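Local atomic coordinates of cytochrome oxidase subunit II (Rhodothermus marinus, PDB entry 1W2L), a protein that carries electrons through heme c as the cytochrome c domain of a caa3 oxygen oxidoreductase, probably feeding the copper and heme centres that reduce oxygen. Residues A[3-13]-A[86-97]; A[36-44]-A[50-58]. All coordinates share one frame; numbering follows the deposited sequence.

From the N terminus, helix 5-15 leads to Cys18, Cys21 and His22, which bind the heme. The chain then reaches residues 36-44, turns through a short hairpin and returns as 50-58, so contact 2 closes a small loop of five residues. It lies nested within the far larger loop of contact 1, which is closed only when helix 85-96 comes back to cross the first helix. Contact 1 thus joins the two ends of the domain, while contact 2 ties the hairpin and helix 54-62 to a heme propionate. Their centres are about 17 Å apart, yet they touch: Ile92 packs on Leu57 and Arg58, and Lys96 lies on Tyr38.

Contact 1. Residues A[3-13]-A[86-97]; sequences MPLAELGARLY and REVAALIEFIKQ
Gly9 and Ala90 meet where the N-terminal and C-terminal helices cross, the helix pair that is a hallmark of the class I cytochrome c fold. The axes of helix segments 5-13 and 86-96 approach to 6.9 Å at a signed crossing angle of -94°. So close a crossing suits glycine: a CB on Gly9 would strike both Ala90 O and Phe94 CB, whereas the bare CA lies 3.3 Å from Ala90 O in a CA-H...O contact.

Small size matters on the other helix too. The methyl of Ala90 is a knob in the hole formed by Leu5, Leu8, Gly9 and Leu12, its CB 3.4 Å from Leu5 O. One turn further on, Phe94 fills the hole between Ala6, Gly9, Ala10 and Tyr13. A chi1 of 173° turns the Phe94 ring away from its own backbone N and along the first helix: Gly9 O lies over one face, CD1 approaches Ala10 CA, and CE2 sits over one face of the Tyr13 ring, 3.5 Å from Tyr13 CG. The two ring planes are inclined by 34°. Tyr13 uses both its flat face and its hydroxyl, for OH bonds to His22 O in the heme-binding segment. Leu91 CD2 packs 3.7 Å from Leu12 CB and its side chain also touches the heme.

Toward the solvent, the extended Arg86 chain brings its guanidinium under Leu8 CD2, which stands over the centre of one face, 3.5 Å from Arg86 CZ. At the other margin a water donates to Ala6 O (2.9 Å) and, weakly, to Gln97 OE1.

The helices themselves are joined mainly by close-fitting apolar surfaces, whose grip depends on shape and on the exclusion of water; the water weakly held by Gln97 adds little at the edge.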
loop_
_atom_site.group_PDB
_atom_site.type_symbol
_atom_site.label_atom_id
_atom_site.label_comp_id
_atom_site.label_asym_id
_atom_site.label_seq_id
_atom_site.Cartn_x
_atom_site.Cartn_y
_atom_site.Cartn_z
ATOM N N MET A 3 13.726 16.254 -3.698
ATOM C CA MET A 3 12.385 16.186 -4.277
ATOM C C MET A 3 11.362 15.914 -3.157
ATOM O O MET A 3 11.655 15.058 -2.330
ATOM C CB MET A 3 12.341 15.139 -5.379
ATOM C CG MET A 3 11.003 14.500 -5.670
ATOM S SD MET A 3 11.142 13.298 -7.031
ATOM C CE MET A 3 9.588 13.517 -7.869
ATOM N N PRO A 4 10.242 16.636 -3.148
ATOM C CA PRO A 4 9.173 16.422 -2.164
ATOM C C PRO A 4 8.624 15.014 -2.133
ATOM O O PRO A 4 8.507 14.337 -3.145
ATOM C CB PRO A 4 8.024 17.309 -2.698
ATOM C CG PRO A 4 8.745 18.436 -3.381
ATOM C CD PRO A 4 9.919 17.780 -4.060
ATOM N N LEU A 5 8.264 14.530 -0.960
ATOM C CA LEU A 5 7.929 13.120 -0.808
ATOM C C LEU A 5 6.743 12.730 -1.640
ATOM O O LEU A 5 6.774 11.653 -2.189
ATOM C CB LEU A 5 7.619 12.880 0.684
ATOM C CG LEU A 5 8.841 12.737 1.595
ATOM C CD1 LEU A 5 8.352 12.625 3.033
ATOM C CD2 LEU A 5 9.713 11.557 1.211
ATOM N N ALA A 6 5.663 13.477 -1.757
ATOM C CA ALA A 6 4.496 13.069 -2.522
ATOM C C ALA A 6 4.901 12.835 -3.972
ATOM O O ALA A 6 4.426 11.919 -4.639
ATOM C CB ALA A 6 3.411 14.150 -2.409
ATOM N N GLU A 7 5.798 13.677 -4.480
ATOM C CA GLU A 7 6.199 13.634 -5.880
ATOM C C GLU A 7 7.054 12.401 -6.108
ATOM O O GLU A 7 6.937 11.655 -7.097
ATOM C CB GLU A 7 6.924 14.923 -6.294
ATOM C CG GLU A 7 6.845 15.320 -7.753
ATOM C CD GLU A 7 7.902 16.331 -8.159
ATOM O OE1 GLU A 7 8.166 17.219 -7.321
ATOM O OE2 GLU A 7 8.466 16.267 -9.279
ATOM N N LEU A 8 7.983 12.166 -5.163
ATOM C CA LEU A 8 8.811 10.952 -5.297
ATOM C C LEU A 8 7.891 9.739 -5.174
ATOM O O LEU A 8 8.075 8.743 -5.871
ATOM C CB LEU A 8 9.889 10.919 -4.251
ATOM C CG LEU A 8 10.726 9.687 -4.010
ATOM C CD1 LEU A 8 11.496 9.282 -5.253
ATOM C CD2 LEU A 8 11.635 9.902 -2.811
ATOM N N GLY A 9 6.886 9.800 -4.312
ATOM C CA GLY A 9 6.035 8.640 -4.174
ATOM C C GLY A 9 5.227 8.326 -5.414
ATOM O O GLY A 9 5.020 7.170 -5.751
ATOM N N ALA A 10 4.840 9.372 -6.142
ATOM C CA ALA A 10 4.150 9.138 -7.426
ATOM C C ALA A 10 5.064 8.443 -8.426
ATOM O O ALA A 10 4.678 7.544 -9.199
ATOM C CB ALA A 10 3.673 10.477 -7.965
ATOM N N ARG A 11 6.351 8.856 -8.420
ATOM C CA ARG A 11 7.310 8.201 -9.296
ATOM C C ARG A 11 7.530 6.739 -8.904
ATOM O O ARG A 11 7.616 5.879 -9.761
ATOM C CB ARG A 11 8.652 8.929 -9.290
ATOM C CG ARG A 11 8.661 10.273 -9.943
ATOM C CD ARG A 11 10.149 10.748 -9.898
ATOM N NE ARG A 11 10.229 11.858 -10.807
ATOM C CZ ARG A 11 10.910 12.048 -11.896
ATOM N NH1 ARG A 11 11.724 11.103 -12.355
ATOM N NH2 ARG A 11 10.744 13.222 -12.510
ATOM N N LEU A 12 7.643 6.454 -7.616
ATOM C CA LEU A 12 7.862 5.094 -7.124
ATOM C C LEU A 12 6.624 4.231 -7.368
ATOM O O LEU A 12 6.797 3.041 -7.621
ATOM C CB LEU A 12 8.199 5.116 -5.653
ATOM C CG LEU A 12 9.555 5.748 -5.275
ATOM C CD1 LEU A 12 9.605 5.975 -3.782
ATOM C CD2 LEU A 12 10.704 4.879 -5.752
ATOM N N TYR A 13 5.439 4.808 -7.288
ATOM C CA TYR A 13 4.215 4.055 -7.563
ATOM C C TYR A 13 4.294 3.401 -8.939
ATOM O O TYR A 13 3.800 2.294 -9.165
ATOM C CB TYR A 13 3.033 5.014 -7.432
ATOM C CG TYR A 13 1.733 4.490 -7.988
ATOM C CD1 TYR A 13 1.009 3.552 -7.290
ATOM C CD2 TYR A 13 1.247 4.956 -9.205
ATOM C CE1 TYR A 13 -0.184 3.062 -7.785
ATOM C CE2 TYR A 13 0.043 4.507 -9.716
ATOM C CZ TYR A 13 -0.679 3.543 -8.999
ATOM O OH TYR A 13 -1.867 3.086 -9.504
ATOM N N ARG A 86 13.347 6.611 3.015
ATOM C CA ARG A 86 12.808 7.737 2.212
ATOM C C ARG A 86 11.768 7.209 1.245
ATOM O O ARG A 86 10.732 7.811 1.063
ATOM C CB ARG A 86 13.940 8.473 1.478
ATOM C CG ARG A 86 13.634 9.478 0.404
ATOM C CD ARG A 86 14.894 10.201 -0.104
ATOM N NE ARG A 86 14.542 11.196 -1.111
ATOM C CZ ARG A 86 14.348 11.970 -2.125
ATOM N NH1 ARG A 86 15.009 11.790 -3.297
ATOM N NH2 ARG A 86 13.499 13.029 -2.154
ATOM N N GLU A 87 12.060 6.076 0.598
ATOM C CA GLU A 87 11.129 5.520 -0.389
ATOM C C GLU A 87 9.841 5.099 0.280
ATOM O O GLU A 87 8.783 5.324 -0.280
ATOM C CB GLU A 87 11.787 4.316 -1.069
ATOM C CG GLU A 87 12.902 4.749 -2.032
ATOM C CD GLU A 87 13.679 3.572 -2.607
ATOM O OE1 GLU A 87 13.872 2.570 -1.869
ATOM O OE2 GLU A 87 14.134 3.616 -3.776
ATOM N N VAL A 88 9.901 4.471 1.457
ATOM C CA VAL A 88 8.659 4.079 2.139
ATOM C C VAL A 88 7.863 5.329 2.496
ATOM O O VAL A 88 6.645 5.376 2.315
ATOM C CB VAL A 88 8.947 3.215 3.386
ATOM C CG1 VAL A 88 7.689 2.960 4.191
ATOM C CG2 VAL A 88 9.588 1.901 2.924
ATOM N N ALA A 89 8.549 6.326 3.057
ATOM C CA ALA A 89 7.868 7.541 3.443
ATOM C C ALA A 89 7.181 8.191 2.233
ATOM O O ALA A 89 6.050 8.712 2.342
ATOM C CB ALA A 89 8.824 8.527 4.086
ATOM N N ALA A 90 7.853 8.187 1.096
ATOM C CA ALA A 90 7.327 8.774 -0.130
ATOM C C ALA A 90 6.111 8.032 -0.636
ATOM O O ALA A 90 5.101 8.636 -0.964
ATOM C CB ALA A 90 8.413 8.778 -1.218
ATOM N N LEU A 91 6.184 6.718 -0.665
ATOM C CA LEU A 91 5.034 5.925 -1.082
ATOM C C LEU A 91 3.851 6.200 -0.181
ATOM O O LEU A 91 2.722 6.292 -0.620
ATOM C CB LEU A 91 5.363 4.426 -1.095
ATOM C CG LEU A 91 6.199 3.975 -2.297
ATOM C CD1 LEU A 91 6.881 2.665 -1.999
ATOM C CD2 LEU A 91 5.399 3.864 -3.572
ATOM N N ILE A 92 4.088 6.269 1.128
ATOM C CA ILE A 92 2.979 6.534 2.058
ATOM C C ILE A 92 2.392 7.920 1.851
ATOM O O ILE A 92 1.167 8.062 1.906
ATOM C CB ILE A 92 3.436 6.203 3.484
ATOM C CG1 ILE A 92 3.609 4.686 3.567
ATOM C CG2 ILE A 92 2.426 6.722 4.500
ATOM C CD1 ILE A 92 4.135 4.160 4.881
ATOM N N GLU A 93 3.244 8.924 1.622
ATOM C CA GLU A 93 2.712 10.259 1.353
ATOM C C GLU A 93 1.809 10.251 0.116
ATOM O O GLU A 93 0.726 10.844 0.087
ATOM C CB GLU A 93 3.840 11.263 1.248
ATOM C CG GLU A 93 4.368 11.641 2.617
ATOM C CD GLU A 93 3.382 11.910 3.735
ATOM O OE1 GLU A 93 3.353 11.123 4.709
ATOM O OE2 GLU A 93 2.608 12.874 3.616
ATOM N N PHE A 94 2.261 9.543 -0.916
ATOM C CA PHE A 94 1.447 9.426 -2.128
ATOM C C PHE A 94 0.136 8.706 -1.833
ATOM O O PHE A 94 -0.946 9.154 -2.233
ATOM C CB PHE A 94 2.231 8.672 -3.191
ATOM C CG PHE A 94 1.443 8.345 -4.439
ATOM C CD1 PHE A 94 1.225 9.344 -5.394
ATOM C CD2 PHE A 94 0.894 7.118 -4.680
ATOM C CE1 PHE A 94 0.497 9.073 -6.550
ATOM C CE2 PHE A 94 0.178 6.836 -5.829
ATOM C CZ PHE A 94 -0.035 7.812 -6.782
ATOM N N ILE A 95 0.190 7.602 -1.090
ATOM C CA ILE A 95 -1.061 6.882 -0.745
ATOM C C ILE A 95 -2.001 7.763 0.052
ATOM O O ILE A 95 -3.204 7.736 -0.247
ATOM C CB ILE A 95 -0.794 5.559 0.007
ATOM C CG1 ILE A 95 -0.066 4.586 -0.888
ATOM C CG2 ILE A 95 -2.063 4.979 0.604
ATOM C CD1 ILE A 95 0.437 3.382 -0.126
ATOM N N LYS A 96 -1.497 8.489 1.035
ATOM C CA LYS A 96 -2.387 9.245 1.921
ATOM C C LYS A 96 -3.213 10.251 1.175
ATOM O O LYS A 96 -4.304 10.595 1.638
ATOM C CB LYS A 96 -1.598 10.008 2.990
ATOM C CG LYS A 96 -1.040 9.153 4.091
ATOM C CD LYS A 96 -0.326 9.852 5.215
ATOM C CE LYS A 96 -0.313 11.348 5.236
ATOM N NZ LYS A 96 0.639 11.672 6.392
ATOM N N GLN A 97 -2.668 10.756 0.072
ATOM C CA GLN A 97 -3.439 11.744 -0.671
ATOM C C GLN A 97 -4.381 11.154 -1.715
ATOM O O GLN A 97 -5.081 11.884 -2.431
ATOM C CB GLN A 97 -2.470 12.697 -1.334
ATOM C CG GLN A 97 -1.022 12.399 -1.492
ATOM C CD GLN A 97 -0.326 13.594 -2.143
ATOM O OE1 GLN A 97 0.069 13.564 -3.308
ATOM N NE2 GLN A 97 -0.181 14.644 -1.349
HETATM O O HOH W 1 2.156 13.057 -5.960
#

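Contact 2. Residues A[36-44]-A[50-58]; sequences GLYGSTRTF and AVADENYLR. With HEC (heme c), chain B; ACT (acetate ion), chain D.
Residues 41-42 and 50-51 run antiparallel, Thr41 and Val51 forming a non-hydrogen-bonded pair and Arg42 and Ala50 a hydrogen-bonded one. Arg42 N gives a 2.8 Å bond to Ala50 O, and Ala50 N returns one to Arg42 O. Two further bonds, Ala52 N to Ser40 O and Gly39 N to Ala52 O, carry the pairing into the type II turn 37-40, where glycine readily adopts the positive phi of Gly39. Ser40 OG bonds to Leu37 O (2.6 Å), which also accepts from Ser40 N, and the small Ala52 methyl fits against that carbonyl.

Arg42 curls back on itself, bent at chi2 (-50°) and chi3, which carries its guanidinium to a heme propionate. NE donates almost straight to O2A of the heme (2.9 Å), and NH2 bonds to Thr41 O; NH1, modelled as linked to a Tris molecule probably from the crystallisation liquor, lies 2.9 Å from heme O1A. Tyr56 OH reaches the same O2A at 2.6 Å, the oxygen lying near its ring plane. This hairpin and the helix start after it form one wall of the heme pocket, with Val69 N as another donor to the heme. A leucine in place of Arg42 would probably cost O2A the NE bond and the propionate a nearby positive charge, leaving Tyr56 OH to hold that oxygen from this wall.

Phe44 presents its ring edge to Tyr56 CE1 (3.6 Å from CZ) and to the Ala50 methyl. Leu37 and Leu57 lie alongside one another, pointing opposite ways, their CD2 atoms 3.7 Å apart, both also touching the heme. Asp53 caps helix 54-62, OD1 accepting from Tyr56 N, while an acetate, probably from the crystallisation liquor, accepts from Glu54 N and Tyr38 OH.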
loop_
_atom_site.group_PDB
_atom_site.type_symbol
_atom_site.label_atom_id
_atom_site.label_comp_id
_atom_site.label_asym_id
_atom_site.label_seq_id
_atom_site.Cartn_x
_atom_site.Cartn_y
_atom_site.Cartn_z
ATOM N N GLY A 36 -8.845 6.214 -1.074
ATOM C CA GLY A 36 -9.564 6.095 0.166
ATOM C C GLY A 36 -8.938 5.141 1.181
ATOM O O GLY A 36 -9.515 4.871 2.257
ATOM N N LEU A 37 -7.776 4.559 0.881
ATOM C CA LEU A 37 -7.190 3.568 1.740
ATOM C C LEU A 37 -6.784 4.129 3.098
ATOM O O LEU A 37 -7.136 3.626 4.161
ATOM C CB LEU A 37 -5.979 2.916 1.054
ATOM C CG LEU A 37 -5.090 2.055 1.918
ATOM C CD1 LEU A 37 -5.883 0.947 2.616
ATOM C CD2 LEU A 37 -3.945 1.463 1.103
ATOM N N TYR A 38 -5.990 5.208 3.118
ATOM C CA TYR A 38 -5.513 5.775 4.359
ATOM C C TYR A 38 -6.671 6.281 5.196
ATOM O O TYR A 38 -7.445 7.112 4.725
ATOM C CB TYR A 38 -4.524 6.903 4.086
ATOM C CG TYR A 38 -3.964 7.517 5.337
ATOM C CD1 TYR A 38 -3.096 6.821 6.178
ATOM C CD2 TYR A 38 -4.269 8.811 5.748
ATOM C CE1 TYR A 38 -2.573 7.362 7.328
ATOM C CE2 TYR A 38 -3.746 9.380 6.877
ATOM C CZ TYR A 38 -2.903 8.673 7.682
ATOM O OH TYR A 38 -2.400 9.262 8.800
ATOM N N GLY A 39 -6.725 5.781 6.418
ATOM C CA GLY A 39 -7.786 6.093 7.357
ATOM C C GLY A 39 -9.019 5.235 7.246
ATOM O O GLY A 39 -9.928 5.461 8.041
ATOM N N SER A 40 -9.030 4.241 6.365
ATOM C CA SER A 40 -10.131 3.293 6.244
ATOM C C SER A 40 -9.967 2.116 7.177
ATOM O O SER A 40 -8.859 1.873 7.650
ATOM C CB SER A 40 -10.256 2.822 4.797
ATOM O OG SER A 40 -9.191 1.981 4.411
ATOM N N THR A 41 -10.988 1.356 7.498
ATOM C CA THR A 41 -10.886 0.121 8.280
ATOM C C THR A 41 -10.647 -1.066 7.340
ATOM O O THR A 41 -11.288 -1.126 6.300
ATOM C CB THR A 41 -12.163 -0.083 9.123
ATOM O OG1 THR A 41 -12.166 0.957 10.108
ATOM C CG2 THR A 41 -12.158 -1.385 9.877
ATOM N N ARG A 42 -9.710 -1.933 7.676
ATOM C CA ARG A 42 -9.378 -3.136 6.951
ATOM C C ARG A 42 -9.796 -4.384 7.729
ATOM O O ARG A 42 -9.602 -4.437 8.937
ATOM C CB ARG A 42 -7.885 -3.213 6.634
ATOM C CG ARG A 42 -7.227 -1.948 6.183
ATOM C CD ARG A 42 -7.904 -1.203 5.077
ATOM N NE ARG A 42 -7.994 -1.920 3.830
ATOM C CZ ARG A 42 -9.028 -2.222 3.096
ATOM N NH1 ARG A 42 -8.828 -2.882 1.956
ATOM N NH2 ARG A 42 -10.273 -1.889 3.457
ATOM N N THR A 43 -10.284 -5.370 7.008
ATOM C CA THR A 43 -10.569 -6.685 7.581
ATOM C C THR A 43 -9.610 -7.699 6.980
ATOM O O THR A 43 -9.487 -7.725 5.738
ATOM C CB THR A 43 -12.019 -7.120 7.315
ATOM O OG1 THR A 43 -12.833 -6.119 7.925
ATOM C CG2 THR A 43 -12.298 -8.472 7.973
ATOM N N PHE A 44 -8.977 -8.510 7.790
ATOM C CA PHE A 44 -8.005 -9.486 7.314
ATOM C C PHE A 44 -8.573 -10.871 7.180
ATOM O O PHE A 44 -9.682 -11.175 7.596
ATOM C CB PHE A 44 -6.799 -9.455 8.273
ATOM C CG PHE A 44 -6.247 -8.060 8.401
ATOM C CD1 PHE A 44 -5.724 -7.433 7.308
ATOM C CD2 PHE A 44 -6.293 -7.398 9.597
ATOM C CE1 PHE A 44 -5.266 -6.144 7.397
ATOM C CE2 PHE A 44 -5.816 -6.098 9.726
ATOM C CZ PHE A 44 -5.302 -5.481 8.598
ATOM N N ALA A 50 -8.309 -3.648 11.457
ATOM C CA ALA A 50 -7.418 -2.597 11.890
ATOM C C ALA A 50 -7.659 -1.379 11.020
ATOM O O ALA A 50 -8.057 -1.499 9.862
ATOM C CB ALA A 50 -5.947 -2.961 11.740
ATOM N N VAL A 51 -7.305 -0.227 11.541
ATOM C CA VAL A 51 -7.328 0.966 10.705
ATOM C C VAL A 51 -6.053 1.102 9.927
ATOM O O VAL A 51 -4.956 0.726 10.355
ATOM C CB VAL A 51 -7.602 2.193 11.571
ATOM C CG1 VAL A 51 -6.448 2.799 12.313
ATOM C CG2 VAL A 51 -8.383 3.219 10.749
ATOM N N ALA A 52 -6.193 1.582 8.688
ATOM C CA ALA A 52 -5.061 1.823 7.819
ATOM C C ALA A 52 -4.385 3.149 8.145
ATOM O O ALA A 52 -4.563 4.164 7.482
ATOM C CB ALA A 52 -5.467 1.738 6.342
ATOM N N ASP A 53 -3.577 3.098 9.187
ATOM C CA ASP A 53 -2.732 4.211 9.626
ATOM C C ASP A 53 -1.325 4.048 9.024
ATOM O O ASP A 53 -1.061 3.161 8.230
ATOM C CB ASP A 53 -2.740 4.304 11.139
ATOM C CG ASP A 53 -2.225 3.082 11.851
ATOM O OD1 ASP A 53 -1.602 2.207 11.239
ATOM O OD2 ASP A 53 -2.433 3.002 13.095
ATOM N N GLU A 54 -0.456 4.994 9.370
ATOM C CA GLU A 54 0.879 4.992 8.793
ATOM C C GLU A 54 1.611 3.695 9.053
ATOM O O GLU A 54 2.266 3.125 8.163
ATOM C CB GLU A 54 1.693 6.147 9.350
ATOM C CG GLU A 54 2.837 6.670 8.576
ATOM C CD GLU A 54 2.871 8.157 8.241
ATOM O OE1 GLU A 54 1.837 8.890 8.191
ATOM O OE2 GLU A 54 3.937 8.700 7.951
ATOM N N ASN A 55 1.524 3.201 10.313
ATOM C CA ASN A 55 2.170 1.944 10.644
ATOM C C ASN A 55 1.633 0.779 9.841
ATOM O O ASN A 55 2.389 -0.126 9.430
ATOM C CB ASN A 55 2.064 1.637 12.130
ATOM C CG ASN A 55 3.077 2.423 12.935
ATOM O OD1 ASN A 55 4.053 2.867 12.396
ATOM N ND2 ASN A 55 2.820 2.606 14.178
ATOM N N TYR A 56 0.327 0.736 9.610
ATOM C CA TYR A 56 -0.215 -0.334 8.789
ATOM C C TYR A 56 0.301 -0.277 7.365
ATOM O O TYR A 56 0.602 -1.310 6.767
ATOM C CB TYR A 56 -1.759 -0.289 8.815
ATOM C CG TYR A 56 -2.351 -1.193 7.757
ATOM C CD1 TYR A 56 -2.347 -2.563 7.966
ATOM C CD2 TYR A 56 -2.833 -0.732 6.569
ATOM C CE1 TYR A 56 -2.852 -3.430 7.018
ATOM C CE2 TYR A 56 -3.343 -1.593 5.611
ATOM C CZ TYR A 56 -3.351 -2.948 5.836
ATOM O OH TYR A 56 -3.837 -3.827 4.913
ATOM N N LEU A 57 0.375 0.907 6.793
ATOM C CA LEU A 57 0.891 1.038 5.439
ATOM C C LEU A 57 2.348 0.591 5.389
ATOM O O LEU A 57 2.767 -0.113 4.480
ATOM C CB LEU A 57 0.703 2.459 4.928
ATOM C CG LEU A 57 -0.740 2.940 4.812
ATOM C CD1 LEU A 57 -0.781 4.394 4.332
ATOM C CD2 LEU A 57 -1.532 2.046 3.885
ATOM N N ARG A 58 3.138 1.003 6.372
ATOM C CA ARG A 58 4.551 0.653 6.451
ATOM C C ARG A 58 4.691 -0.858 6.549
ATOM O O ARG A 58 5.527 -1.457 5.834
ATOM C CB ARG A 58 5.266 1.422 7.601
ATOM C CG ARG A 58 6.721 1.157 7.844
ATOM C CD ARG A 58 7.136 1.911 9.149
ATOM N NE ARG A 58 8.533 1.477 9.315
ATOM C CZ ARG A 58 9.589 1.937 8.725
ATOM N NH1 ARG A 58 9.410 2.951 7.861
ATOM N NH2 ARG A 58 10.807 1.420 8.990
HETATM FE FE HEC B . 0.376 -4.234 -2.653
HETATM C CHA HEC B . -1.959 -4.990 -0.278
HETATM C CHB HEC B . 1.152 -1.375 -0.969
HETATM C CHC HEC B . 2.754 -3.546 -4.972
HETATM C CHD HEC B . -0.674 -6.901 -4.518
HETATM N NA HEC B . -0.269 -3.373 -0.940
HETATM C C1A HEC B . -1.231 -3.865 -0.079
HETATM C C2A HEC B . -1.473 -2.851 0.916
HETATM C C3A HEC B . -0.573 -1.872 0.754
HETATM C C4A HEC B . 0.207 -2.176 -0.436
HETATM C CMA HEC B . -0.436 -0.561 1.529
HETATM C CAA HEC B . -2.643 -2.917 1.905
HETATM C CBA HEC B . -3.860 -2.413 1.131
HETATM C CGA HEC B . -5.233 -2.392 1.885
HETATM O O1A HEC B . -6.170 -2.211 1.147
HETATM O O2A HEC B . -5.236 -2.626 3.123
HETATM N NB HEC B . 1.695 -2.732 -2.922
HETATM C C1B HEC B . 1.813 -1.668 -2.151
HETATM C C2B HEC B . 2.854 -0.756 -2.680
HETATM C C3B HEC B . 3.350 -1.419 -3.775
HETATM C C4B HEC B . 2.615 -2.627 -3.960
HETATM C CMB HEC B . 3.205 0.566 -2.133
HETATM C CAB HEC B . 4.468 -0.991 -4.696
HETATM C CBB HEC B . 5.754 -0.722 -3.877
HETATM N NC HEC B . 0.972 -5.065 -4.361
HETATM C C1C HEC B . 1.988 -4.594 -5.190
HETATM C C2C HEC B . 2.044 -5.494 -6.369
HETATM C C3C HEC B . 1.098 -6.418 -6.228
HETATM C C4C HEC B . 0.427 -6.187 -4.981
HETATM C CMC HEC B . 3.038 -5.271 -7.509
HETATM C CAC HEC B . 0.619 -7.459 -7.248
HETATM C CBC HEC B . 1.623 -8.475 -7.741
HETATM N ND HEC B . -1.010 -5.680 -2.407
HETATM C C1D HEC B . -1.311 -6.659 -3.307
HETATM C C2D HEC B . -2.428 -7.448 -2.838
HETATM C C3D HEC B . -2.741 -6.912 -1.659
HETATM C C4D HEC B . -1.885 -5.824 -1.363
HETATM C CMD HEC B . -3.034 -8.564 -3.577
HETATM C CAD HEC B . -3.906 -7.388 -0.706
HETATM C CBD HEC B . -3.489 -8.586 0.144
HETATM C CGD HEC B . -2.622 -8.160 1.280
HETATM O O1D HEC B . -1.401 -8.488 1.316
HETATM O O2D HEC B . -3.130 -7.426 2.181
HETATM C C ACT D . -1.468 7.560 11.722
HETATM O O ACT D . -1.430 7.438 10.468
HETATM O OXT ACT D . -1.009 6.889 12.632
HETATM C CH3 ACT D . -2.238 8.832 12.193
#